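Side-chain contacts in nucleoporin NUP82 (Chaetomium thermophilum, PDB 5CWW), which probably serves as a structural component of the nuclear pore complex and as a docking partner for nuclear transport factors, here represented by its N-terminal beta-propeller part: residues B[265-268]-B[269-272]; B[516-519]-B[520-524]; B[532-535]-B[536-540]. All coordinates share one frame; numbering follows the deposited sequence.

Contact 1: residues B[265-268]-B[269-272]; sequences GGWA and PMTL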
ATOM      1  N   GLY B 265     -10.519  11.103 -11.312  1.00 53.76           N
ATOM      2  CA  GLY B 265     -10.625  12.534 -11.109  1.00 54.07           C
ATOM      3  C   GLY B 265     -10.419  12.914  -9.661  1.00 52.54           C
ATOM      4  O   GLY B 265     -10.096  12.069  -8.822  1.00 48.81           O
ATOM      5  N   GLY B 266     -10.610  14.195  -9.370  1.00 56.06           N
ATOM      6  CA  GLY B 266     -10.441  14.706  -8.025  1.00 56.60           C
ATOM      7  C   GLY B 266      -9.070  14.404  -7.461  1.00 55.67           C
ATOM      8  O   GLY B 266      -8.064  14.450  -8.169  1.00 54.71           O
ATOM      9  N   TRP B 267      -9.039  14.085  -6.174  1.00 53.12           N
ATOM     10  CA  TRP B 267      -7.789  13.836  -5.472  1.00 51.30           C
ATOM     11  C   TRP B 267      -7.273  12.413  -5.669  1.00 50.13           C
ATOM     12  O   TRP B 267      -6.178  12.083  -5.216  1.00 50.47           O
ATOM     13  CB  TRP B 267      -7.971  14.101  -3.982  1.00 50.71           C
ATOM     14  CG  TRP B 267      -8.314  15.518  -3.653  1.00 51.87           C
ATOM     15  CD1 TRP B 267      -9.541  16.007  -3.311  1.00 51.94           C
ATOM     16  CD2 TRP B 267      -7.415  16.634  -3.631  1.00 53.04           C
ATOM     17  NE1 TRP B 267      -9.462  17.358  -3.075  1.00 53.10           N
ATOM     18  CE2 TRP B 267      -8.168  17.767  -3.266  1.00 53.59           C
ATOM     19  CE3 TRP B 267      -6.049  16.783  -3.887  1.00 53.45           C
ATOM     20  CZ2 TRP B 267      -7.599  19.034  -3.150  1.00 55.03           C
ATOM     21  CZ3 TRP B 267      -5.487  18.042  -3.772  1.00 54.97           C
ATOM     22  CH2 TRP B 267      -6.260  19.149  -3.405  1.00 55.65           C
ATOM     23  N   ALA B 268      -8.065  11.578  -6.336  1.00 49.19           N
ATOM     24  CA  ALA B 268      -7.760  10.154  -6.468  1.00 47.80           C
ATOM     25  C   ALA B 268      -6.351   9.869  -7.001  1.00 46.41           C
ATOM     26  O   ALA B 268      -5.632   9.047  -6.435  1.00 44.92           O
ATOM     27  CB  ALA B 268      -8.799   9.483  -7.362  1.00 48.20           C
ATOM     28  N   PRO B 269      -5.936  10.553  -8.079  1.00 49.42           N
ATOM     29  CA  PRO B 269      -4.611  10.195  -8.605  1.00 49.02           C
ATOM     30  C   PRO B 269      -3.437  10.706  -7.761  1.00 48.47           C
ATOM     31  O   PRO B 269      -2.294  10.428  -8.118  1.00 47.51           O
ATOM     32  CB  PRO B 269      -4.597  10.829 -10.001  1.00 50.53           C
ATOM     33  CG  PRO B 269      -5.783  11.752 -10.076  1.00 51.88           C
ATOM     34  CD  PRO B 269      -6.540  11.692  -8.788  1.00 51.54           C
ATOM     35  N   MET B 270      -3.712  11.420  -6.671  1.00 46.48           N
ATOM     36  CA  MET B 270      -2.669  11.823  -5.721  1.00 46.75           C
ATOM     37  C   MET B 270      -2.841  11.125  -4.380  1.00 43.61           C
ATOM     38  O   MET B 270      -2.237  11.531  -3.387  1.00 42.69           O
ATOM     39  CB  MET B 270      -2.689  13.331  -5.481  1.00 50.68           C
ATOM     40  CG  MET B 270      -2.718  14.170  -6.722  1.00 52.69           C
ATOM     41  SD  MET B 270      -2.849  15.914  -6.307  1.00 56.74           S
ATOM     42  CE  MET B 270      -3.266  16.578  -7.916  1.00 68.24           C
ATOM     43  N   THR B 271      -3.677  10.095  -4.344  1.00 43.74           N
ATOM     44  CA  THR B 271      -3.998   9.428  -3.091  1.00 43.14           C
ATOM     45  C   THR B 271      -3.386   8.039  -3.049  1.00 40.96           C
ATOM     46  O   THR B 271      -3.731   7.178  -3.857  1.00 41.53           O
ATOM     47  CB  THR B 271      -5.518   9.322  -2.881  1.00 43.56           C
ATOM     48  OG1 THR B 271      -6.109  10.622  -3.000  1.00 44.19           O
ATOM     49  CG2 THR B 271      -5.833   8.747  -1.501  1.00 43.47           C
ATOM     50  N   LEU B 272      -2.473   7.828  -2.108  1.00 40.48           N
ATOM     51  CA  LEU B 272      -1.919   6.502  -1.871  1.00 39.95           C
ATOM     52  C   LEU B 272      -2.741   5.802  -0.800  1.00 39.62           C
ATOM     53  O   LEU B 272      -2.935   6.332   0.295  1.00 40.06           O
ATOM     54  CB  LEU B 272      -0.451   6.582  -1.445  1.00 40.64           C
ATOM     55  CG  LEU B 272       0.233   5.234  -1.193  1.00 40.97           C
ATOM     56  CD1 LEU B 272       0.331   4.426  -2.483  1.00 41.60           C
ATOM     57  CD2 LEU B 272       1.617   5.437  -0.576  1.00 42.25           C
TER
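Trp267 O is gripped by two donors of the following residues: the hydroxyl OG1 of Thr271 gives it a hydrogen bond of 2.7 Å, and the backbone N of Met270 another of 2.9 Å. They come to it from opposite faces of its carbonyl plane, each well out of that plane. This is a tight local turn in the loop between the propeller strands 254-258 and 272-276, overlapping the end of a type II' beta turn that runs from Gly265 to Ala268. With OG1 lying beside its own backbone N and opposite the carbonyl carbon (chi1 -54°), Thr271 turns its hydroxyl back over the turn, while its N bonds to Ala268 O at 3.0 Å. Pro269 has no N-H to offer; its peptide link to Ala268 brings Pro269 CD to 3.5 Å from Ala268 CB. Around Trp267 and Met270 lie Leu302 of helix 298-315 and Trp333 of helix 321-338, whose ring meets that of Trp267 with the planes at about 60°. The Met-aromatic contact between indole and thioether is oblique, with Met270 SD 5.2 Å from the centroid of the six-membered ring and 4.1 Å from Trp267 CE3.

Contact 2: residues B[516-519]-B[520-524]; sequences TPWV and FRLES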
ATOM      1  N   THR B 516     -20.181  -3.760 -12.263  1.00 62.22           N
ATOM      2  CA  THR B 516     -21.157  -3.273 -13.231  1.00 67.96           C
ATOM      3  C   THR B 516     -22.260  -4.310 -13.401  1.00 72.52           C
ATOM      4  O   THR B 516     -22.020  -5.500 -13.206  1.00 72.19           O
ATOM      5  CB  THR B 516     -20.517  -2.984 -14.601  1.00 70.68           C
ATOM      6  OG1 THR B 516     -20.034  -4.205 -15.175  1.00 73.68           O
ATOM      7  CG2 THR B 516     -19.367  -1.996 -14.463  1.00 69.03           C
ATOM      8  N   PRO B 517     -23.477  -3.869 -13.768  1.00 80.20           N
ATOM      9  CA  PRO B 517     -23.871  -2.478 -14.011  1.00 81.58           C
ATOM     10  C   PRO B 517     -24.263  -1.728 -12.739  1.00 76.00           C
ATOM     11  O   PRO B 517     -24.729  -0.592 -12.826  1.00 78.11           O
ATOM     12  CB  PRO B 517     -25.075  -2.622 -14.945  1.00 85.61           C
ATOM     13  CG  PRO B 517     -25.693  -3.905 -14.540  1.00 87.11           C
ATOM     14  CD  PRO B 517     -24.554  -4.808 -14.136  1.00 85.13           C
ATOM     15  N   TRP B 518     -24.076  -2.351 -11.579  1.00 66.22           N
ATOM     16  CA  TRP B 518     -24.542  -1.769 -10.323  1.00 69.62           C
ATOM     17  C   TRP B 518     -23.966  -0.382 -10.050  1.00 57.26           C
ATOM     18  O   TRP B 518     -24.669   0.488  -9.534  1.00 55.30           O
ATOM     19  CB  TRP B 518     -24.207  -2.692  -9.152  1.00 78.25           C
ATOM     20  CG  TRP B 518     -24.375  -2.010  -7.837  1.00 95.50           C
ATOM     21  CD1 TRP B 518     -25.530  -1.862  -7.130  1.00103.37           C
ATOM     22  CD2 TRP B 518     -23.349  -1.364  -7.074  1.00104.18           C
ATOM     23  NE1 TRP B 518     -25.287  -1.164  -5.970  1.00106.93           N
ATOM     24  CE2 TRP B 518     -23.956  -0.845  -5.915  1.00108.17           C
ATOM     25  CE3 TRP B 518     -21.978  -1.173  -7.261  1.00107.77           C
ATOM     26  CZ2 TRP B 518     -23.236  -0.152  -4.944  1.00111.12           C
ATOM     27  CZ3 TRP B 518     -21.266  -0.487  -6.296  1.00109.58           C
ATOM     28  CH2 TRP B 518     -21.895   0.015  -5.152  1.00110.97           C
ATOM     29  N   VAL B 519     -22.695  -0.171 -10.383  1.00 57.15           N
ATOM     30  CA  VAL B 519     -22.061   1.124 -10.147  1.00 56.74           C
ATOM     31  C   VAL B 519     -22.661   2.189 -11.058  1.00 56.28           C
ATOM     32  O   VAL B 519     -22.750   3.359 -10.688  1.00 55.19           O
ATOM     33  CB  VAL B 519     -20.526   1.076 -10.366  1.00 53.23           C
ATOM     34  CG1 VAL B 519     -19.860   0.241  -9.292  1.00 52.07           C
ATOM     35  CG2 VAL B 519     -20.181   0.557 -11.757  1.00 54.09           C
ATOM     36  N   PHE B 520     -23.077   1.774 -12.250  1.00 58.18           N
ATOM     37  CA  PHE B 520     -23.710   2.681 -13.200  1.00 59.19           C
ATOM     38  C   PHE B 520     -25.112   3.083 -12.739  1.00 58.58           C
ATOM     39  O   PHE B 520     -25.542   4.213 -12.969  1.00 60.28           O
ATOM     40  CB  PHE B 520     -23.776   2.037 -14.588  1.00 65.13           C
ATOM     41  CG  PHE B 520     -22.428   1.759 -15.196  1.00 67.93           C
ATOM     42  CD1 PHE B 520     -21.425   2.716 -15.174  1.00 69.11           C
ATOM     43  CD2 PHE B 520     -22.161   0.535 -15.786  1.00 68.90           C
ATOM     44  CE1 PHE B 520     -20.185   2.457 -15.734  1.00 70.21           C
ATOM     45  CE2 PHE B 520     -20.924   0.271 -16.347  1.00 70.60           C
ATOM     46  CZ  PHE B 520     -19.936   1.234 -16.321  1.00 70.82           C
ATOM     47  N   ARG B 521     -25.823   2.162 -12.096  1.00 58.34           N
ATOM     48  CA  ARG B 521     -27.161   2.461 -11.593  1.00 60.13           C
ATOM     49  C   ARG B 521     -27.094   3.455 -10.437  1.00 55.54           C
ATOM     50  O   ARG B 521     -27.964   4.314 -10.297  1.00 52.90           O
ATOM     51  CB  ARG B 521     -27.882   1.188 -11.141  1.00 67.34           C
ATOM     52  CG  ARG B 521     -28.117   0.169 -12.246  1.00 78.36           C
ATOM     53  CD  ARG B 521     -29.078  -0.918 -11.790  1.00 88.51           C
ATOM     54  NE  ARG B 521     -28.816  -2.200 -12.437  1.00 98.13           N
ATOM     55  CZ  ARG B 521     -29.231  -2.527 -13.658  1.00107.97           C
ATOM     56  NH1 ARG B 521     -29.931  -1.666 -14.385  1.00112.62           N
ATOM     57  NH2 ARG B 521     -28.941  -3.721 -14.156  1.00110.98           N
ATOM     58  N   LEU B 522     -26.060   3.338  -9.610  1.00 52.67           N
ATOM     59  CA  LEU B 522     -25.889   4.263  -8.498  1.00 51.15           C
ATOM     60  C   LEU B 522     -25.560   5.652  -9.029  1.00 53.27           C
ATOM     61  O   LEU B 522     -26.118   6.647  -8.569  1.00 52.94           O
ATOM     62  CB  LEU B 522     -24.794   3.784  -7.543  1.00 49.02           C
ATOM     63  CG  LEU B 522     -24.474   4.733  -6.380  1.00 48.01           C
ATOM     64  CD1 LEU B 522     -25.732   5.106  -5.595  1.00 48.41           C
ATOM     65  CD2 LEU B 522     -23.426   4.127  -5.451  1.00 47.85           C
ATOM     66  N   GLU B 523     -24.654   5.714 -10.000  1.00 55.37           N
ATOM     67  CA  GLU B 523     -24.239   6.991 -10.573  1.00 56.92           C
ATOM     68  C   GLU B 523     -25.410   7.708 -11.242  1.00 57.75           C
ATOM     69  O   GLU B 523     -25.530   8.930 -11.150  1.00 57.21           O
ATOM     70  CB  GLU B 523     -23.106   6.786 -11.582  1.00 58.62           C
ATOM     71  CG  GLU B 523     -22.644   8.071 -12.272  1.00 59.92           C
ATOM     72  CD  GLU B 523     -22.068   9.091 -11.305  1.00 59.03           C
ATOM     73  OE1 GLU B 523     -21.702   8.705 -10.176  1.00 58.55           O
ATOM     74  OE2 GLU B 523     -21.987  10.283 -11.672  1.00 57.42           O
ATOM     75  N   SER B 524     -26.267   6.951 -11.921  1.00 58.51           N
ATOM     76  CA  SER B 524     -27.424   7.542 -12.588  1.00 62.42           C
ATOM     77  C   SER B 524     -28.363   8.163 -11.560  1.00 56.41           C
ATOM     78  O   SER B 524     -28.940   9.223 -11.794  1.00 55.09           O
ATOM     79  CB  SER B 524     -28.166   6.499 -13.425  1.00 72.38           C
ATOM     80  OG  SER B 524     -28.714   5.483 -12.605  1.00 77.90           O
TER
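The first turn of helix 518-526, with Pro517 at its N-cap after a cis peptide bond, is where Thr516 and Phe520 lie side by side. Thr516 CG2 touches Phe520 CE2 at 3.3 Å, a slanting approach to the ring. One face of the same ring is taken by Val519 CG2, centred over it in a CH-pi contact 4.2 Å from the centroid and 10° off the normal. Phe520 keeps CG opposite its carbonyl carbon (chi1 -64°), which swings the ring back toward the helix start. Cutting the ring back to an alanine would remove what Thr516 CG2 and Val519 CG2 both lie against, and is likely to open a gap at the helix start. Arg521 runs back alongside Pro517: its NH2 comes 3.3 Å from Pro517 CG, and Pro517 CB lies over one face of the guanidinium near its rim. The backbone of the turn is closed by Arg521 N to Pro517 O at 3.1 Å, and Leu522 N to Trp518 O follows at 3.2 Å. On another side of the helix, Trp518 stacks on Phe473 of strand 469-476. Leu541 of helix 534-543 is touched by Trp518, Arg521 and Leu522, and the helix itself leads on from strand 509-514.

Contact 3: residues B[532-535]-B[536-540]; sequences AGTE and FRIDL
The guanidinium of Arg537 has Gly533 O over the centre of one face, 3.4 Å above its plane, and Ala532 O at its edge. Both terminal nitrogens hold that edge partner end-on: NH1 to Ala532 O is 2.8 Å, on a lone pair in the carbonyl plane, and NH2 to Ala532 O is 3.0 Å, from above that plane. The oxygen lies close to the guanidinium plane for both, and this two-nitrogen grip, together with a salt bridge from NE to Glu525 in helix 518-526, should hold the flat group against rotation. A bend in the chain at chi3 (-61°) folds the head back over the helix start. Gly533 O also comes to the edge of the Phe536 ring, near its plane. This is the N-terminus of helix 534-543, where Gly533 is the N-cap; its backbone angles, with positive phi, suit a residue without CB, and a CB there would run into Arg537 NH1. The helix bonds begin at once, with Arg537 N to Gly533 O at 2.9 Å and nearly straight (165°), then Ile538 N to Thr534 O, also 2.9 Å. Along one flank Thr534 and Ile538 point the same way, Thr534 CG2 lying 4.1 Å from Ile538 CG1. Asp539 N donates to Glu535 O at 3.2 Å, while its carboxylate pairs with Lys543 and with a basic side chain of another protein chain.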
ATOM      1  N   ALA B 532     -38.438  13.622  -7.150  1.00 63.87           N
ATOM      2  CA  ALA B 532     -38.784  12.739  -6.042  1.00 63.26           C
ATOM      3  C   ALA B 532     -38.395  11.294  -6.324  1.00 62.40           C
ATOM      4  O   ALA B 532     -37.839  10.983  -7.378  1.00 62.21           O
ATOM      5  CB  ALA B 532     -40.276  12.828  -5.755  1.00 65.50           C
ATOM      6  N   GLY B 533     -38.691  10.418  -5.367  1.00 64.02           N
ATOM      7  CA  GLY B 533     -38.484   8.990  -5.533  1.00 64.83           C
ATOM      8  C   GLY B 533     -37.097   8.480  -5.185  1.00 64.69           C
ATOM      9  O   GLY B 533     -36.815   7.299  -5.378  1.00 62.84           O
ATOM     10  N   THR B 534     -36.236   9.356  -4.672  1.00 63.31           N
ATOM     11  CA  THR B 534     -34.857   8.978  -4.355  1.00 62.12           C
ATOM     12  C   THR B 534     -34.797   7.792  -3.394  1.00 61.67           C
ATOM     13  O   THR B 534     -34.156   6.783  -3.688  1.00 60.14           O
ATOM     14  CB  THR B 534     -34.074  10.157  -3.734  1.00 61.73           C
ATOM     15  OG1 THR B 534     -34.068  11.265  -4.643  1.00 61.76           O
ATOM     16  CG2 THR B 534     -32.631   9.758  -3.425  1.00 58.91           C
ATOM     17  N   GLU B 535     -35.456   7.917  -2.245  1.00 65.60           N
ATOM     18  CA  GLU B 535     -35.399   6.877  -1.223  1.00 67.22           C
ATOM     19  C   GLU B 535     -35.995   5.571  -1.737  1.00 68.75           C
ATOM     20  O   GLU B 535     -35.540   4.485  -1.378  1.00 68.64           O
ATOM     21  CB  GLU B 535     -36.132   7.325   0.045  1.00 70.84           C
ATOM     22  CG  GLU B 535     -36.003   6.342   1.204  1.00 75.27           C
ATOM     23  CD  GLU B 535     -36.611   6.866   2.492  1.00 80.38           C
ATOM     24  OE1 GLU B 535     -36.692   6.091   3.470  1.00 81.95           O
ATOM     25  OE2 GLU B 535     -37.008   8.049   2.529  1.00 83.61           O
ATOM     26  N   PHE B 536     -37.009   5.683  -2.588  1.00 66.96           N
ATOM     27  CA  PHE B 536     -37.641   4.512  -3.178  1.00 65.02           C
ATOM     28  C   PHE B 536     -36.676   3.791  -4.114  1.00 61.58           C
ATOM     29  O   PHE B 536     -36.496   2.579  -4.016  1.00 59.41           O
ATOM     30  CB  PHE B 536     -38.910   4.912  -3.934  1.00 70.61           C
ATOM     31  CG  PHE B 536     -39.544   3.782  -4.688  1.00 75.04           C
ATOM     32  CD1 PHE B 536     -40.384   2.887  -4.045  1.00 77.73           C
ATOM     33  CD2 PHE B 536     -39.299   3.611  -6.040  1.00 76.00           C
ATOM     34  CE1 PHE B 536     -40.969   1.844  -4.736  1.00 81.40           C
ATOM     35  CE2 PHE B 536     -39.881   2.569  -6.739  1.00 79.35           C
ATOM     36  CZ  PHE B 536     -40.718   1.684  -6.085  1.00 81.97           C
ATOM     37  N   ARG B 537     -36.058   4.542  -5.020  1.00 61.05           N
ATOM     38  CA  ARG B 537     -35.159   3.958  -6.013  1.00 62.40           C
ATOM     39  C   ARG B 537     -33.859   3.446  -5.391  1.00 61.55           C
ATOM     40  O   ARG B 537     -33.305   2.447  -5.848  1.00 62.90           O
ATOM     41  CB  ARG B 537     -34.855   4.979  -7.114  1.00 63.88           C
ATOM     42  CG  ARG B 537     -36.065   5.299  -7.990  1.00 66.41           C
ATOM     43  CD  ARG B 537     -35.696   6.168  -9.183  1.00 67.51           C
ATOM     44  NE  ARG B 537     -35.145   7.456  -8.772  1.00 66.55           N
ATOM     45  CZ  ARG B 537     -35.872   8.536  -8.499  1.00 68.58           C
ATOM     46  NH1 ARG B 537     -37.195   8.498  -8.587  1.00 70.73           N
ATOM     47  NH2 ARG B 537     -35.271   9.659  -8.129  1.00 69.13           N
ATOM     48  N   ILE B 538     -33.370   4.123  -4.355  1.00 59.79           N
ATOM     49  CA  ILE B 538     -32.160   3.676  -3.665  1.00 64.13           C
ATOM     50  C   ILE B 538     -32.409   2.351  -2.949  1.00 65.36           C
ATOM     51  O   ILE B 538     -31.521   1.501  -2.873  1.00 62.74           O
ATOM     52  CB  ILE B 538     -31.657   4.729  -2.646  1.00 65.84           C
ATOM     53  CG1 ILE B 538     -31.090   5.954  -3.374  1.00 68.95           C
ATOM     54  CG2 ILE B 538     -30.580   4.147  -1.728  1.00 67.72           C
ATOM     55  CD1 ILE B 538     -29.815   5.692  -4.174  1.00 68.73           C
ATOM     56  N   ASP B 539     -33.616   2.180  -2.422  1.00 75.91           N
ATOM     57  CA  ASP B 539     -33.956   0.970  -1.688  1.00 83.18           C
ATOM     58  C   ASP B 539     -33.879  -0.249  -2.600  1.00 79.23           C
ATOM     59  O   ASP B 539     -33.430  -1.316  -2.186  1.00 81.42           O
ATOM     60  CB  ASP B 539     -35.349   1.086  -1.074  1.00 93.11           C
ATOM     61  CG  ASP B 539     -35.782  -0.183  -0.376  1.00100.38           C
ATOM     62  OD1 ASP B 539     -35.377  -0.387   0.789  1.00102.32           O
ATOM     63  OD2 ASP B 539     -36.528  -0.978  -0.989  1.00103.94           O
ATOM     64  N   LEU B 540     -34.318  -0.083  -3.842  1.00 75.94           N
ATOM     65  CA  LEU B 540     -34.261  -1.157  -4.828  1.00 73.43           C
ATOM     66  C   LEU B 540     -32.816  -1.490  -5.175  1.00 71.60           C
ATOM     67  O   LEU B 540     -32.455  -2.657  -5.329  1.00 71.13           O
ATOM     68  CB  LEU B 540     -35.027  -0.764  -6.090  1.00 73.15           C
ATOM     69  CG  LEU B 540     -36.497  -0.390  -5.882  1.00 75.24           C
ATOM     70  CD1 LEU B 540     -37.142   0.004  -7.201  1.00 78.31           C
ATOM     71  CD2 LEU B 540     -37.262  -1.534  -5.237  1.00 76.73           C
TER

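Contact 1 is buried among the helices 298-315 and 321-338, and no other protein chain touches it; contact 2 is partly buried, and contact 3 lies on the surface, about 35 Å from the centre of the chain to its own centre. Contacts 2 and 3 sit at the starts of the successive helices 518-526 and 534-543, with nearest atoms about 4 Å apart, and both are within reach of another protein chain. The chemistry follows the place: a carbonyl satisfied within a tight turn beside a Met-aromatic pair in contact 1, ring and aliphatic packing in contact 2, and in contact 3 an arginine holding one carbonyl oxygen with two nitrogens, its charged groups paired with residues outside the contact.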